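Local coordinates for diol-dehydratase (Roseburia inulinivorans, PDB 5I2A), which probably catalyses the dehydration of 1,2-propanediol as a B12-independent lyase of the glycyl radical enzyme family, at residues E90-Y93 / E94-E97; I113-E116 / T117-R120. All coordinates share one frame; numbering follows the deposited sequence. Where two conformers were deposited one is given.

Interaction 1. Residues E90-Y93 / E94-E97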
loop_
_atom_site.group_PDB
_atom_site.type_symbol
_atom_site.label_atom_id
_atom_site.label_comp_id
_atom_site.label_asym_id
_atom_site.label_seq_id
_atom_site.Cartn_x
_atom_site.Cartn_y
_atom_site.Cartn_z
ATOM N N GLU A 90 -4.937 17.268 2.659
ATOM C CA GLU A 90 -4.581 15.862 2.443
ATOM C C GLU A 90 -5.803 14.955 2.659
ATOM O O GLU A 90 -5.860 13.847 2.136
ATOM C CB GLU A 90 -3.423 15.429 3.356
ATOM C CG GLU A 90 -3.741 15.381 4.853
ATOM C CD GLU A 90 -3.330 16.656 5.603
ATOM O OE1 GLU A 90 -2.838 16.554 6.743
ATOM O OE2 GLU A 90 -3.505 17.757 5.052
ATOM N N PHE A 91 -6.780 15.427 3.428
ATOM C CA PHE A 91 -7.989 14.636 3.668
ATOM C C PHE A 91 -9.108 15.077 2.734
ATOM O O PHE A 91 -9.674 14.254 2.033
ATOM C CB PHE A 91 -8.431 14.733 5.133
ATOM C CG PHE A 91 -7.367 14.299 6.106
ATOM C CD1 PHE A 91 -6.939 12.982 6.143
ATOM C CD2 PHE A 91 -6.771 15.216 6.961
ATOM C CE1 PHE A 91 -5.928 12.576 7.021
ATOM C CE2 PHE A 91 -5.774 14.824 7.846
ATOM C CZ PHE A 91 -5.351 13.510 7.881
ATOM N N SER A 92 -9.408 16.374 2.720
ATOM C CA SER A 92 -10.394 16.940 1.799
ATOM C C SER A 92 -10.275 18.459 1.783
ATOM O O SER A 92 -9.712 19.046 2.705
ATOM C CB SER A 92 -11.815 16.543 2.184
ATOM O OG SER A 92 -12.202 17.193 3.384
ATOM N N TYR A 93 -10.807 19.089 0.737
ATOM C CA TYR A 93 -10.795 20.549 0.659
ATOM C C TYR A 93 -11.923 21.126 -0.193
ATOM O O TYR A 93 -12.224 22.307 -0.077
ATOM C CB TYR A 93 -9.463 21.042 0.105
ATOM C CG TYR A 93 -9.269 20.661 -1.337
ATOM C CD1 TYR A 93 -9.765 21.466 -2.362
ATOM C CD2 TYR A 93 -8.606 19.485 -1.680
ATOM C CE1 TYR A 93 -9.607 21.114 -3.699
ATOM C CE2 TYR A 93 -8.438 19.123 -3.021
ATOM C CZ TYR A 93 -8.939 19.941 -4.017
ATOM O OH TYR A 93 -8.785 19.599 -5.334
ATOM N N GLU A 94 -12.512 20.324 -1.080
ATOM C CA GLU A 94 -13.524 20.863 -1.971
ATOM C C GLU A 94 -14.693 21.461 -1.183
ATOM O O GLU A 94 -15.252 22.461 -1.608
ATOM C CB GLU A 94 -14.024 19.801 -2.962
ATOM C CG GLU A 94 -13.028 19.568 -4.102
ATOM C CD GLU A 94 -13.467 18.522 -5.115
ATOM O OE1 GLU A 94 -14.600 18.017 -5.023
ATOM O OE2 GLU A 94 -12.664 18.207 -6.014
ATOM N N TRP A 95 -15.042 20.866 -0.037
ATOM C CA TRP A 95 -16.143 21.400 0.778
ATOM C C TRP A 95 -15.843 22.831 1.217
ATOM O O TRP A 95 -16.735 23.666 1.298
ATOM C CB TRP A 95 -16.406 20.520 2.016
ATOM C CG TRP A 95 -15.248 20.477 2.985
ATOM C CD1 TRP A 95 -14.258 19.538 3.032
ATOM C CD2 TRP A 95 -14.953 21.415 4.032
ATOM N NE1 TRP A 95 -13.369 19.829 4.036
ATOM C CE2 TRP A 95 -13.774 20.973 4.669
ATOM C CE3 TRP A 95 -15.571 22.579 4.495
ATOM C CZ2 TRP A 95 -13.193 21.659 5.734
ATOM C CZ3 TRP A 95 -14.998 23.258 5.559
ATOM C CH2 TRP A 95 -13.828 22.796 6.170
ATOM N N LEU A 96 -14.578 23.103 1.503
ATOM C CA LEU A 96 -14.183 24.382 2.073
ATOM C C LEU A 96 -14.189 25.473 1.007
ATOM O O LEU A 96 -14.670 26.573 1.243
ATOM C CB LEU A 96 -12.804 24.265 2.736
ATOM C CG LEU A 96 -12.197 25.571 3.249
ATOM C CD1 LEU A 96 -13.152 26.297 4.201
ATOM C CD2 LEU A 96 -10.857 25.306 3.913
ATOM N N GLU A 97 -13.656 25.158 -0.166
ATOM C CA GLU A 97 -13.704 26.084 -1.281
ATOM C C GLU A 97 -15.145 26.425 -1.626
ATOM O O GLU A 97 -15.432 27.560 -1.946
ATOM C CB GLU A 97 -12.985 25.505 -2.500
ATOM C CG GLU A 97 -11.503 25.332 -2.273
ATOM C CD GLU A 97 -10.766 24.912 -3.532
ATOM O OE1 GLU A 97 -11.422 24.728 -4.566
ATOM O OE2 GLU A 97 -9.534 24.778 -3.479
HETATM O O HOH W 1 -10.414 19.076 5.427
#

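Interaction 2. Residues I113-E116 / T117-R120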
loop_
_atom_site.group_PDB
_atom_site.type_symbol
_atom_site.label_atom_id
_atom_site.label_comp_id
_atom_site.label_asym_id
_atom_site.label_seq_id
_atom_site.Cartn_x
_atom_site.Cartn_y
_atom_site.Cartn_z
ATOM N N ILE A 113 -12.757 34.129 6.921
ATOM C CA ILE A 113 -11.679 33.841 5.990
ATOM C C ILE A 113 -11.465 35.036 5.045
ATOM O O ILE A 113 -12.405 35.531 4.426
ATOM C CB ILE A 113 -11.946 32.531 5.188
ATOM C CG1 ILE A 113 -10.771 32.214 4.261
ATOM C CG2 ILE A 113 -13.263 32.602 4.418
ATOM C CD1 ILE A 113 -10.900 30.843 3.543
ATOM N N SER A 114 -10.223 35.502 4.968
ATOM C CA SER A 114 -9.900 36.708 4.210
ATOM C C SER A 114 -9.826 36.401 2.731
ATOM O O SER A 114 -9.709 35.241 2.345
ATOM C CB SER A 114 -8.577 37.308 4.672
ATOM O OG SER A 114 -7.484 36.512 4.244
ATOM N N GLU A 115 -9.879 37.447 1.907
ATOM C CA GLU A 115 -9.790 37.272 0.466
ATOM C C GLU A 115 -8.435 36.706 0.100
ATOM O O GLU A 115 -8.337 35.871 -0.783
ATOM C CB GLU A 115 -10.042 38.593 -0.281
ATOM C CG GLU A 115 -11.476 39.101 -0.162
ATOM C CD GLU A 115 -12.498 38.044 -0.527
ATOM O OE1 GLU A 115 -13.328 37.689 0.334
ATOM O OE2 GLU A 115 -12.463 37.551 -1.668
ATOM N N GLU A 116 -7.384 37.148 0.780
ATOM C CA GLU A 116 -6.057 36.638 0.467
ATOM C C GLU A 116 -5.928 35.163 0.877
ATOM O O GLU A 116 -5.267 34.380 0.192
ATOM C CB GLU A 116 -4.980 37.482 1.144
ATOM C CG GLU A 116 -3.554 37.035 0.848
ATOM C CD GLU A 116 -3.156 37.198 -0.614
ATOM O OE1 GLU A 116 -3.814 37.974 -1.347
ATOM O OE2 GLU A 116 -2.173 36.549 -1.029
ATOM N N THR A 117 -6.564 34.780 1.981
ATOM C CA THR A 117 -6.527 33.377 2.400
ATOM C C THR A 117 -7.250 32.501 1.376
ATOM O O THR A 117 -6.742 31.457 1.009
ATOM C CB THR A 117 -7.127 33.182 3.800
ATOM O OG1 THR A 117 -6.275 33.824 4.754
ATOM C CG2 THR A 117 -7.223 31.681 4.166
ATOM N N LYS A 118 -8.398 32.951 0.875
ATOM C CA LYS A 118 -9.085 32.220 -0.184
ATOM C C LYS A 118 -8.165 31.971 -1.384
ATOM O O LYS A 118 -8.084 30.851 -1.894
ATOM C CB LYS A 118 -10.333 32.964 -0.647
ATOM C CG LYS A 118 -11.439 33.106 0.404
ATOM C CD LYS A 118 -12.546 33.998 -0.146
ATOM C CE LYS A 118 -13.582 34.385 0.904
ATOM N NZ LYS A 118 -14.668 35.218 0.283
ATOM N N LYS A 119 -7.470 33.015 -1.829
ATOM C CA LYS A 119 -6.584 32.883 -2.983
ATOM C C LYS A 119 -5.455 31.901 -2.716
ATOM O O LYS A 119 -5.115 31.094 -3.573
ATOM C CB LYS A 119 -6.006 34.241 -3.396
ATOM C CG LYS A 119 -7.053 35.231 -3.902
ATOM C CD LYS A 119 -8.201 34.529 -4.648
ATOM C CE LYS A 119 -7.816 34.142 -6.086
ATOM N NZ LYS A 119 -8.985 33.668 -6.886
ATOM N N ARG A 120 -4.866 31.979 -1.529
ATOM C CA ARG A 120 -3.787 31.076 -1.185
ATOM C C ARG A 120 -4.249 29.618 -1.091
ATOM O O ARG A 120 -3.532 28.719 -1.511
ATOM C CB ARG A 120 -3.150 31.509 0.118
ATOM C CG ARG A 120 -2.538 32.890 0.031
ATOM C CD ARG A 120 -1.330 32.989 0.903
ATOM N NE ARG A 120 -1.650 33.429 2.229
ATOM C CZ ARG A 120 -1.010 33.058 3.327
ATOM N NH1 ARG A 120 -0.015 32.187 3.279
ATOM N NH2 ARG A 120 -1.386 33.566 4.485
HETATM O O HOH W 2 -8.090 34.213 6.633
#

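Interaction 1. Residues E90-Y93 / E94-E97
Tyr93 and Glu97 meet where a loop turns into a helix: the carboxylate oxygen OE2 of Glu97 lies 3.5 Å from CD1 of the Tyr93 ring, approaching it obliquely, with the two planes 54° apart. Glu94 brings a different part of its chain to the same ring, its CG methylene standing 4.2 Å from the ring centroid of Tyr93 in an off-centre CH-pi contact. Because the Glu94 chain is extended beyond CG (chi2 180°), its carboxylate is carried on past the ring, where OE2 forms a salt bridge with Lys129. This is the opening of the short helix 94-97, with Tyr93 as its N-cap residue. The carbonyl oxygen of Tyr93 is gripped by two amides: Leu96 N at 2.9 Å, above the carbonyl plane, and Glu97 N at 3.2 Å, in a straighter bond of 168°. One residue back, Ser92 OG sits at the edge of the Trp95 indole and receives a weak bond from NE1 at 3.0 Å, while hydrogen-bonding elsewhere to Tyr161 O. A water 2.8 Å from Ser92 O also lies at the indole edge, in its plane, and accepts a weak bond from Trp95 NE1. Replacing Tyr93 by an alanine would probably leave Glu94 CG and the Glu97 carboxylate without their ring partner and open a gap toward Asp125 and Lys129. Asp125 also brings a like charge close to Glu97 OE2, which may raise the proton affinity of one of the two acids.

Interaction 2. Residues I113-E116 / T117-R120
Lys118 reaches back over the preceding turn to Glu115, and its side chain can be followed atom by atom. CB starts 3.5 Å from the backbone oxygen of Glu115. CG, placed beside the backbone N and anti to the carbonyl carbon (chi1 -65°), lies 3.4 Å from Ser114 O and 3.9 Å from the CD1 methyl of Ile113. From there the chain runs fully extended, side by side with that of Glu115 and pointing the same way, so that CD passes the carboxylate and CE comes within 3.4 Å of Glu115 OE1. At the tip, Lys118 NZ closes a salt bridge of 2.8 Å to Glu115 OE1, meeting it on the syn side and 18° out of the carboxylate plane. The ammonium is shared, since Glu101 provides a second salt-bridge partner. All this happens on the first turn of helix 115-125, for which Ser114 is the N-cap residue; its carbonyl oxygen accepts the amide of Lys118 at 3.0 Å in the first of the regular helical bonds, followed by Glu115 O with Lys119 N and Glu116 O with Arg120 N. Ser114 OG lies 3.0 Å from Thr117 OG1, and a water accepts from both Ser114 N and Thr117 OG1, linking the two residues. On its other branch Thr117 is apolar: CG2 packs 3.6 Å from Ile113 CG1, and beyond, Ile113 lies against Phe100 and Val103.

Followed from the N terminus, the chain leaves helix 49-63, runs through a loop and reaches interaction 1, where helix 94-97 begins. A second loop then leads to interaction 2 at the start of helix 115-125. Each contact is local to the start of its helix; interaction 1 closes before interaction 2 opens, and the two neither nest nor cross. Their centres are 15 Å apart and their nearest atoms about 5 Å, without touching. Helix 115-125 nevertheless joins the two neighbourhoods: its later residues Leu121, Leu122 and Asp125 meet side chains of 93-97, while Lys118 in its first turn and Ile113 just before it meet Phe100, Glu101 and Val103 in the connecting loop, all within the pyruvate formate lyase-like region.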